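Local coordinates for PspGI restriction endonuclease (Pyrococcus sp. GI-H, PDB 3BM3), which probably acts as a type II site-specific deoxyribonuclease and is seen here bound to its substrate DNA, at residues I125-Y130 and R178-D183; N21-E26 and E61-I66; I7-K12 and E76-A81. The protein carries 2 engineered substitutions. All coordinates share one frame; numbering follows the deposited sequence. Where two conformers were deposited one is given.

Interaction 1 of 3, residues I125-Y130 and R178-D183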
# COMPACT_ATOMS: atom_id res chain seq x y z
N ILE C 125 -7.47 -16.33 -6.74
CA ILE C 125 -6.92 -17.02 -7.87
C ILE C 125 -5.66 -17.71 -7.35
O ILE C 125 -4.67 -17.07 -7.05
CB ILE C 125 -6.57 -16.07 -9.02
CG1 ILE C 125 -7.83 -15.34 -9.47
CG2 ILE C 125 -5.91 -16.86 -10.16
CD1 ILE C 125 -7.56 -14.31 -10.56
N LYS C 126 -5.73 -19.02 -7.20
CA LYS C 126 -4.62 -19.76 -6.61
C LYS C 126 -3.45 -19.75 -7.56
O LYS C 126 -3.62 -19.89 -8.77
CB LYS C 126 -5.03 -21.18 -6.22
CG LYS C 126 -5.80 -21.25 -4.92
CD LYS C 126 -7.30 -21.16 -5.17
CE LYS C 126 -8.09 -20.61 -4.00
NZ LYS C 126 -9.38 -20.10 -4.49
N ILE C 127 -2.27 -19.53 -7.01
CA ILE C 127 -1.07 -19.42 -7.78
C ILE C 127 -0.24 -20.67 -7.71
O ILE C 127 0.40 -21.04 -8.70
CB ILE C 127 -0.21 -18.22 -7.31
CG1 ILE C 127 -1.00 -16.90 -7.48
CG2 ILE C 127 1.07 -18.14 -8.06
CD1 ILE C 127 -1.54 -16.71 -8.88
N TYR C 128 -0.22 -21.27 -6.53
CA TYR C 128 0.53 -22.49 -6.25
C TYR C 128 -0.39 -23.60 -5.83
O TYR C 128 -1.32 -23.38 -5.08
CB TYR C 128 1.50 -22.20 -5.10
CG TYR C 128 2.42 -21.03 -5.40
CD1 TYR C 128 3.43 -21.15 -6.32
CD2 TYR C 128 2.28 -19.81 -4.75
CE1 TYR C 128 4.29 -20.09 -6.61
CE2 TYR C 128 3.12 -18.75 -5.05
CZ TYR C 128 4.14 -18.90 -5.96
OH TYR C 128 5.01 -17.86 -6.25
N ASP C 129 -0.08 -24.81 -6.30
CA ASP C 129 -0.87 -26.00 -5.97
C ASP C 129 -0.79 -26.23 -4.46
O ASP C 129 -1.73 -26.75 -3.85
CB ASP C 129 -0.34 -27.23 -6.72
CG ASP C 129 -0.38 -27.04 -8.23
OD1 ASP C 129 -1.47 -26.73 -8.77
OD2 ASP C 129 0.70 -27.17 -8.87
N TYR C 130 0.31 -25.79 -3.87
CA TYR C 130 0.70 -26.20 -2.52
C TYR C 130 0.45 -25.16 -1.44
O TYR C 130 0.74 -25.41 -0.27
CB TYR C 130 2.18 -26.62 -2.53
CG TYR C 130 3.09 -25.61 -3.17
CD1 TYR C 130 3.56 -24.52 -2.45
CD2 TYR C 130 3.48 -25.73 -4.50
CE1 TYR C 130 4.38 -23.58 -3.03
CE2 TYR C 130 4.32 -24.80 -5.09
CZ TYR C 130 4.76 -23.72 -4.35
OH TYR C 130 5.59 -22.77 -4.90
N ARG C 178 0.32 -12.75 -14.49
CA ARG C 178 0.91 -12.93 -15.82
C ARG C 178 1.95 -14.02 -15.82
O ARG C 178 2.07 -14.79 -16.80
CB ARG C 178 1.47 -11.63 -16.33
CG ARG C 178 0.40 -10.73 -16.76
CD ARG C 178 0.87 -9.46 -17.38
NE ARG C 178 -0.30 -8.59 -17.45
CZ ARG C 178 -1.25 -8.65 -18.39
NH1 ARG C 178 -1.16 -9.50 -19.41
NH2 ARG C 178 -2.29 -7.83 -18.33
N ASN C 179 2.70 -14.09 -14.74
CA ASN C 179 3.68 -15.14 -14.61
C ASN C 179 2.99 -16.49 -14.67
O ASN C 179 3.44 -17.39 -15.40
CB ASN C 179 4.44 -14.97 -13.30
CG ASN C 179 5.62 -15.87 -13.18
OD1 ASN C 179 6.04 -16.48 -14.16
ND2 ASN C 179 6.19 -15.96 -11.97
N LYS C 180 1.87 -16.62 -13.97
CA LYS C 180 1.19 -17.90 -13.88
C LYS C 180 0.35 -18.21 -15.12
O LYS C 180 0.36 -19.36 -15.62
CB LYS C 180 0.32 -17.96 -12.63
CG LYS C 180 -0.49 -19.25 -12.62
CD LYS C 180 -1.06 -19.60 -11.31
CE LYS C 180 -1.62 -21.01 -11.34
NZ LYS C 180 -0.54 -22.00 -11.53
N PHE C 181 -0.36 -17.21 -15.62
CA PHE C 181 -1.39 -17.41 -16.64
C PHE C 181 -1.04 -16.90 -18.02
O PHE C 181 -1.80 -17.14 -18.97
CB PHE C 181 -2.73 -16.81 -16.18
CG PHE C 181 -3.28 -17.46 -14.96
CD1 PHE C 181 -3.93 -18.68 -15.04
CD2 PHE C 181 -3.12 -16.87 -13.71
CE1 PHE C 181 -4.44 -19.28 -13.91
CE2 PHE C 181 -3.61 -17.49 -12.58
CZ PHE C 181 -4.26 -18.71 -12.68
N GLY C 182 0.07 -16.20 -18.13
CA GLY C 182 0.50 -15.61 -19.39
C GLY C 182 -0.02 -14.23 -19.63
O GLY C 182 -0.81 -13.67 -18.87
N ASP C 183 0.45 -13.66 -20.72
CA ASP C 183 0.20 -12.27 -21.00
C ASP C 183 -1.14 -12.00 -21.63
O ASP C 183 -1.41 -10.86 -21.92
CB ASP C 183 1.32 -11.71 -21.89
CG ASP C 183 2.59 -11.44 -21.14
OD1 ASP C 183 2.59 -11.32 -19.89
OD2 ASP C 183 3.62 -11.33 -21.83

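Interaction 2 of 3, residues N21-E26 and E61-I66. With nucleotides of chain A.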
# COMPACT_ATOMS: atom_id res chain seq x y z
N ASN C 21 -22.29 -2.28 4.11
CA ASN C 21 -23.37 -2.69 3.21
C ASN C 21 -24.69 -2.06 3.64
O ASN C 21 -25.45 -1.53 2.82
CB ASN C 21 -23.45 -4.22 3.09
CG ASN C 21 -23.88 -4.92 4.39
OD1 ASN C 21 -23.50 -4.55 5.49
ND2 ASN C 21 -24.67 -5.97 4.23
N GLU C 22 -24.96 -2.07 4.95
CA GLU C 22 -26.19 -1.48 5.47
C GLU C 22 -26.23 0.02 5.27
O GLU C 22 -27.27 0.59 4.90
CB GLU C 22 -26.38 -1.85 6.95
CG GLU C 22 -26.57 -3.35 7.11
CD GLU C 22 -26.78 -3.82 8.53
OE1 GLU C 22 -27.02 -2.98 9.44
OE2 GLU C 22 -26.71 -5.07 8.72
N ILE C 23 -25.09 0.67 5.49
CA ILE C 23 -24.99 2.10 5.32
C ILE C 23 -25.17 2.47 3.87
O ILE C 23 -25.85 3.44 3.56
CB ILE C 23 -23.66 2.63 5.87
CG1 ILE C 23 -23.61 2.40 7.40
CG2 ILE C 23 -23.50 4.08 5.53
CD1 ILE C 23 -22.33 2.87 8.06
N ILE C 24 -24.59 1.68 2.97
CA ILE C 24 -24.73 1.93 1.53
C ILE C 24 -26.21 1.80 1.14
O ILE C 24 -26.75 2.62 0.37
CB ILE C 24 -23.84 0.97 0.72
CG1 ILE C 24 -22.35 1.36 0.87
CG2 ILE C 24 -24.20 0.99 -0.81
CD1 ILE C 24 -21.95 2.59 0.11
N GLU C 25 -26.86 0.77 1.68
CA GLU C 25 -28.31 0.59 1.39
C GLU C 25 -29.10 1.78 1.91
O GLU C 25 -30.00 2.27 1.22
CB GLU C 25 -28.85 -0.72 1.93
CG GLU C 25 -28.32 -2.00 1.25
CD GLU C 25 -28.56 -2.03 -0.28
OE1 GLU C 25 -29.57 -1.48 -0.77
OE2 GLU C 25 -27.71 -2.62 -1.00
N GLU C 26 -28.76 2.25 3.10
CA GLU C 26 -29.41 3.43 3.66
C GLU C 26 -29.23 4.63 2.75
O GLU C 26 -30.19 5.38 2.47
CB GLU C 26 -28.84 3.73 5.03
CG GLU C 26 -29.52 4.85 5.72
CD GLU C 26 -29.21 4.87 7.21
OE1 GLU C 26 -28.44 3.98 7.70
OE2 GLU C 26 -29.76 5.79 7.86
N GLU C 61 -20.26 9.64 -0.95
CA GLU C 61 -20.27 10.79 -0.04
C GLU C 61 -21.41 10.65 0.97
O GLU C 61 -21.21 10.87 2.17
CB GLU C 61 -20.40 12.09 -0.84
CG GLU C 61 -19.15 12.41 -1.60
CD GLU C 61 -19.30 13.51 -2.62
OE1 GLU C 61 -20.44 13.81 -3.07
OE2 GLU C 61 -18.24 14.08 -2.97
N LYS C 62 -22.58 10.24 0.51
CA LYS C 62 -23.73 10.09 1.39
C LYS C 62 -23.51 8.98 2.40
O LYS C 62 -23.80 9.17 3.59
CB LYS C 62 -25.02 9.83 0.60
CG LYS C 62 -26.26 9.92 1.44
CD LYS C 62 -26.37 11.32 2.10
CE LYS C 62 -27.75 11.89 2.20
NZ LYS C 62 -27.66 13.36 2.50
N ALA C 63 -22.96 7.86 1.94
CA ALA C 63 -22.66 6.73 2.85
C ALA C 63 -21.66 7.20 3.88
O ALA C 63 -21.79 6.86 5.05
CB ALA C 63 -22.10 5.57 2.08
N PHE C 64 -20.69 8.00 3.46
CA PHE C 64 -19.67 8.54 4.42
C PHE C 64 -20.34 9.44 5.45
O PHE C 64 -20.10 9.35 6.65
CB PHE C 64 -18.59 9.29 3.68
CG PHE C 64 -17.43 9.70 4.54
CD1 PHE C 64 -17.10 9.00 5.69
CD2 PHE C 64 -16.60 10.74 4.15
CE1 PHE C 64 -16.05 9.36 6.47
CE2 PHE C 64 -15.50 11.10 4.93
CZ PHE C 64 -15.23 10.38 6.10
N GLU C 65 -21.23 10.31 5.00
CA GLU C 65 -21.96 11.15 5.92
C GLU C 65 -22.77 10.34 6.94
O GLU C 65 -22.76 10.65 8.14
CB GLU C 65 -22.85 12.12 5.14
CG GLU C 65 -23.96 12.73 5.92
CD GLU C 65 -25.10 13.13 4.99
OE1 GLU C 65 -24.81 13.59 3.86
OE2 GLU C 65 -26.28 12.94 5.41
N ILE C 66 -23.43 9.28 6.50
CA ILE C 66 -24.17 8.43 7.40
C ILE C 66 -23.22 7.75 8.38
O ILE C 66 -23.46 7.76 9.60
CB ILE C 66 -25.00 7.38 6.63
CG1 ILE C 66 -26.14 8.12 5.92
CG2 ILE C 66 -25.59 6.34 7.54
CD1 ILE C 66 -26.83 7.29 4.86
P DA A 6 -8.96 6.55 1.42
OP1 DA A 6 -9.05 6.38 -0.05
OP2 DA A 6 -8.80 7.92 1.98
O5' DA A 6 -10.25 5.86 2.03
C5' DA A 6 -10.61 6.07 3.39
C4' DA A 6 -11.51 7.26 3.49
O4' DA A 6 -12.83 6.96 2.98
C3' DA A 6 -11.72 7.78 4.92
O3' DA A 6 -11.47 9.18 4.92
C2' DA A 6 -13.19 7.48 5.20
C1' DA A 6 -13.78 7.59 3.81
N9 DA A 6 -15.07 6.94 3.62
C8 DA A 6 -15.86 7.04 2.50
N7 DA A 6 -16.98 6.37 2.59
C5 DA A 6 -16.93 5.78 3.84
C6 DA A 6 -17.83 4.95 4.53
N6 DA A 6 -19.00 4.55 4.02
N1 DA A 6 -17.48 4.54 5.77
C2 DA A 6 -16.31 4.95 6.27
N3 DA A 6 -15.38 5.73 5.72
C4 DA A 6 -15.76 6.12 4.49

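Interaction 3 of 3, residues I7-K12 and E76-A81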
# COMPACT_ATOMS: atom_id res chain seq x y z
N ILE C 7 -25.90 1.29 21.62
CA ILE C 7 -24.47 1.17 21.65
C ILE C 7 -24.09 0.35 22.86
O ILE C 7 -24.42 0.71 23.99
CB ILE C 7 -23.79 2.55 21.69
CG1 ILE C 7 -24.09 3.26 20.36
CG2 ILE C 7 -22.29 2.39 21.90
CD1 ILE C 7 -23.95 4.74 20.38
N ASP C 8 -23.42 -0.77 22.61
CA ASP C 8 -22.94 -1.62 23.66
C ASP C 8 -21.48 -1.32 23.86
O ASP C 8 -20.65 -1.72 23.08
CB ASP C 8 -23.14 -3.09 23.26
CG ASP C 8 -22.57 -4.06 24.27
OD1 ASP C 8 -21.91 -3.62 25.23
OD2 ASP C 8 -22.78 -5.27 24.08
N ILE C 9 -21.15 -0.60 24.94
CA ILE C 9 -19.78 -0.16 25.16
C ILE C 9 -18.84 -1.27 25.59
O ILE C 9 -17.65 -1.03 25.72
CB ILE C 9 -19.69 1.01 26.17
CG1 ILE C 9 -20.27 0.59 27.53
CG2 ILE C 9 -20.35 2.27 25.57
CD1 ILE C 9 -19.70 1.38 28.68
N THR C 10 -19.35 -2.49 25.79
CA THR C 10 -18.48 -3.63 26.07
C THR C 10 -17.92 -4.25 24.78
O THR C 10 -17.10 -5.16 24.83
CB THR C 10 -19.20 -4.72 26.88
OG1 THR C 10 -20.18 -5.35 26.07
CG2 THR C 10 -19.87 -4.11 28.15
N LYS C 11 -18.38 -3.77 23.64
CA LYS C 11 -17.81 -4.19 22.33
C LYS C 11 -16.71 -3.23 21.90
O LYS C 11 -16.56 -2.17 22.48
CB LYS C 11 -18.89 -4.22 21.26
CG LYS C 11 -19.97 -5.22 21.50
CD LYS C 11 -20.99 -5.14 20.40
CE LYS C 11 -22.02 -6.24 20.51
NZ LYS C 11 -23.11 -6.07 19.48
N LYS C 12 -15.95 -3.63 20.88
CA LYS C 12 -15.03 -2.69 20.23
C LYS C 12 -15.94 -1.58 19.69
O LYS C 12 -17.07 -1.84 19.26
CB LYS C 12 -14.22 -3.34 19.11
CG LYS C 12 -13.13 -4.31 19.56
CD LYS C 12 -12.40 -4.91 18.36
CE LYS C 12 -11.35 -5.90 18.82
NZ LYS C 12 -11.22 -7.06 17.89
N GLU C 76 -19.56 9.54 21.18
CA GLU C 76 -20.16 10.11 22.38
C GLU C 76 -20.37 9.06 23.46
O GLU C 76 -20.12 9.31 24.65
CB GLU C 76 -21.45 10.85 22.01
CG GLU C 76 -21.16 12.08 21.16
CD GLU C 76 -22.41 12.85 20.75
OE1 GLU C 76 -23.55 12.40 21.03
OE2 GLU C 76 -22.24 13.91 20.12
N ALA C 77 -20.81 7.87 23.08
CA ALA C 77 -21.08 6.81 24.04
C ALA C 77 -19.80 6.37 24.71
O ALA C 77 -19.78 6.19 25.94
CB ALA C 77 -21.78 5.61 23.35
N TYR C 78 -18.74 6.19 23.91
CA TYR C 78 -17.45 5.74 24.45
C TYR C 78 -16.78 6.81 25.29
O TYR C 78 -16.15 6.51 26.29
CB TYR C 78 -16.54 5.18 23.38
CG TYR C 78 -16.92 3.77 23.05
CD1 TYR C 78 -18.03 3.50 22.25
CD2 TYR C 78 -16.21 2.69 23.56
CE1 TYR C 78 -18.40 2.20 21.96
CE2 TYR C 78 -16.57 1.37 23.27
CZ TYR C 78 -17.68 1.14 22.47
OH TYR C 78 -18.07 -0.15 22.17
N LEU C 79 -16.93 8.07 24.91
CA LEU C 79 -16.35 9.15 25.72
C LEU C 79 -17.07 9.20 27.05
O LEU C 79 -16.44 9.39 28.11
CB LEU C 79 -16.45 10.50 25.01
CG LEU C 79 -15.62 10.62 23.73
CD1 LEU C 79 -15.64 12.08 23.25
CD2 LEU C 79 -14.25 10.08 23.87
N SER C 80 -18.39 9.03 27.03
CA SER C 80 -19.15 8.99 28.30
C SER C 80 -18.69 7.88 29.23
O SER C 80 -18.74 8.01 30.47
CB SER C 80 -20.64 8.84 28.03
OG SER C 80 -21.16 10.03 27.47
N ALA C 81 -18.28 6.76 28.63
CA ALA C 81 -17.70 5.60 29.31
C ALA C 81 -16.24 5.76 29.72
O ALA C 81 -15.67 4.85 30.34
CB ALA C 81 -17.85 4.38 28.44

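Interaction 1 of 3, residues I125-Y130 and R178-D183
I125-Y130 runs from a short, weakly bonded strand into a loop and passes the C-terminal end of helix 167-181, with the CA atoms of I127 and K180 closest at 6.7 Å. That helix closes with G182 N bonded to R178 O; G182 then turns off with positive phi (90°), where a CB would press against the carbonyl O of F181, so glycine suits. K180 leaves the helix with CG anti to its backbone N and runs past I127, its CD lying 3.8 Å from I127 CD1. A bend at chi4 (66°) turns the amine onto the backbone, and K180 NZ donates to I127 O at 3.1 Å, arriving from above the carbonyl plane. F181 reaches the strand, where I125 CG2 meets its CE2 at 3.4 Å, crossing obliquely, while K180 CG lies over one face of the ring. F181 also meets F147 edge-to-face, tying the helix end to helix 144-149. Y128 hydrogen-bonds D206 of the second subunit, placing this corner at the dimer interface. The contact sets one charged amine on a neutral carbonyl beside apolar packing by methylenes and ring; D129 OD1, 5.6 Å from K180 NZ, would probably add only long-range attraction.

Interaction 2 of 3, residues N21-E26 and E61-I66
K62 NZ is gripped twice, by the two carboxylate oxygens of E65 one turn on: a salt bridge to OE1 at 3.2 Å on its syn lone pair, and a weak bond to OE2. K62 also lies along A27, E30 and L31 of helix 20-31; what meets across the two segments is mostly apolar. I23 and I66 run antiparallel alongside one another, CG2 against CG2 at 3.7 Å, and I23 CG2 also comes down on A63 O. The methyl of A63 is met by CD1 of I24 at 3.6 Å; the bent I24 chain (chi2 -75°) swings that tip back toward the partner helix although its CB points away. E26, extended with CG anti to N, lays its CG against I66 CD1 and hands OE1 to Y70 for a hydrogen bond. The two helical segments cross at 117° with axes 8.6 Å apart, and the small A63 lets its CA come within 5.4 Å of I24 CA. The protein is of the EcoRII C-terminal family in the PDDEXK clan, and helix 52-80 meets the DNA with another face. F64, CG anti to N, points away from helix 20-31 and lays one face of its ring over the N9 side of the adenine of DA6 of chain A, offset toward the rim, with F64 CD1 3.4 Å from C4 and CZ near C1' and C2' of the sugar; A63 CB is 3.8 Å from N6 of the same base. This would suit a base flipped out of the duplex, as reported for this complex. An alanine in place of F64 takes away the ring over N9 and C4, and the adenine would probably be less firmly held. K68 makes a cation-pi contact with that ring; I106 and I107 of helix 85-115 back I24.

Interaction 3 of 3, residues I7-K12 and E76-A81
Y78 lies like a plank from helix 52-80 to the loop, its ring reaching to the turn of I7-K12. I9 runs counter to it and sets CG2 over one face, a CH-pi contact 4.2 Å from the ring centroid and only 12° off the normal. I7 crosses obliquely instead, its CG2 touching Y78 CE1 while also resting on A77 CB at 3.6 Å. At the ring edge, near its plane, stands the carbonyl of K11: Y78 OH donates to K11 O over a short 2.5 Å, coming from well above the carbonyl plane, 53° out of it. D8 O lies 3.2 Å from Y78 OH. These two carbonyls belong to a type I beta turn, D8 to K11, closed by K11 N bonding to D8 O. It is overlaid by an Asx turn, in which D8 OD1 takes T10 N from above the carboxylate plane and, on its syn lone pair, T10 OG1 at 2.6 Å. Two donors thus hold one carboxylate oxygen, which probably stiffens the turn. The I9 side chain takes the crowded rotamer, CG1 between N and C (chi1 60°), which carries CD1 out to A81 CB at 3.5 Å, where the helix gives way to loop. Y83 also meets Y78 edge-to-face, and L88 of helix 85-115 packs on it too. K12, the last residue of the loop segment, packs against a phosphate of the bound DNA.

In the fold
Interactions 2 and 3 both use helix 52-80, gripping it midway and at its C-terminal end, with centres about 22 Å apart, and both lie on the same side of the chain's centre. Interaction 2 is the buried one, a crossing of two helices held by apolar side chains. Interaction 3 is a surface contact: an irregular N-terminal loop held by a tyrosine hydroxyl bond together with apolar packing. Interaction 1 is partly buried; its centre lies about 36 Å from that of interaction 2, across the chain's centre, and it joins a short strand and the loop after it to helix 167-181 by a lysine-carbonyl bond and a phenylalanine ring. The second subunit approaches it, whereas the other two come close to DNA.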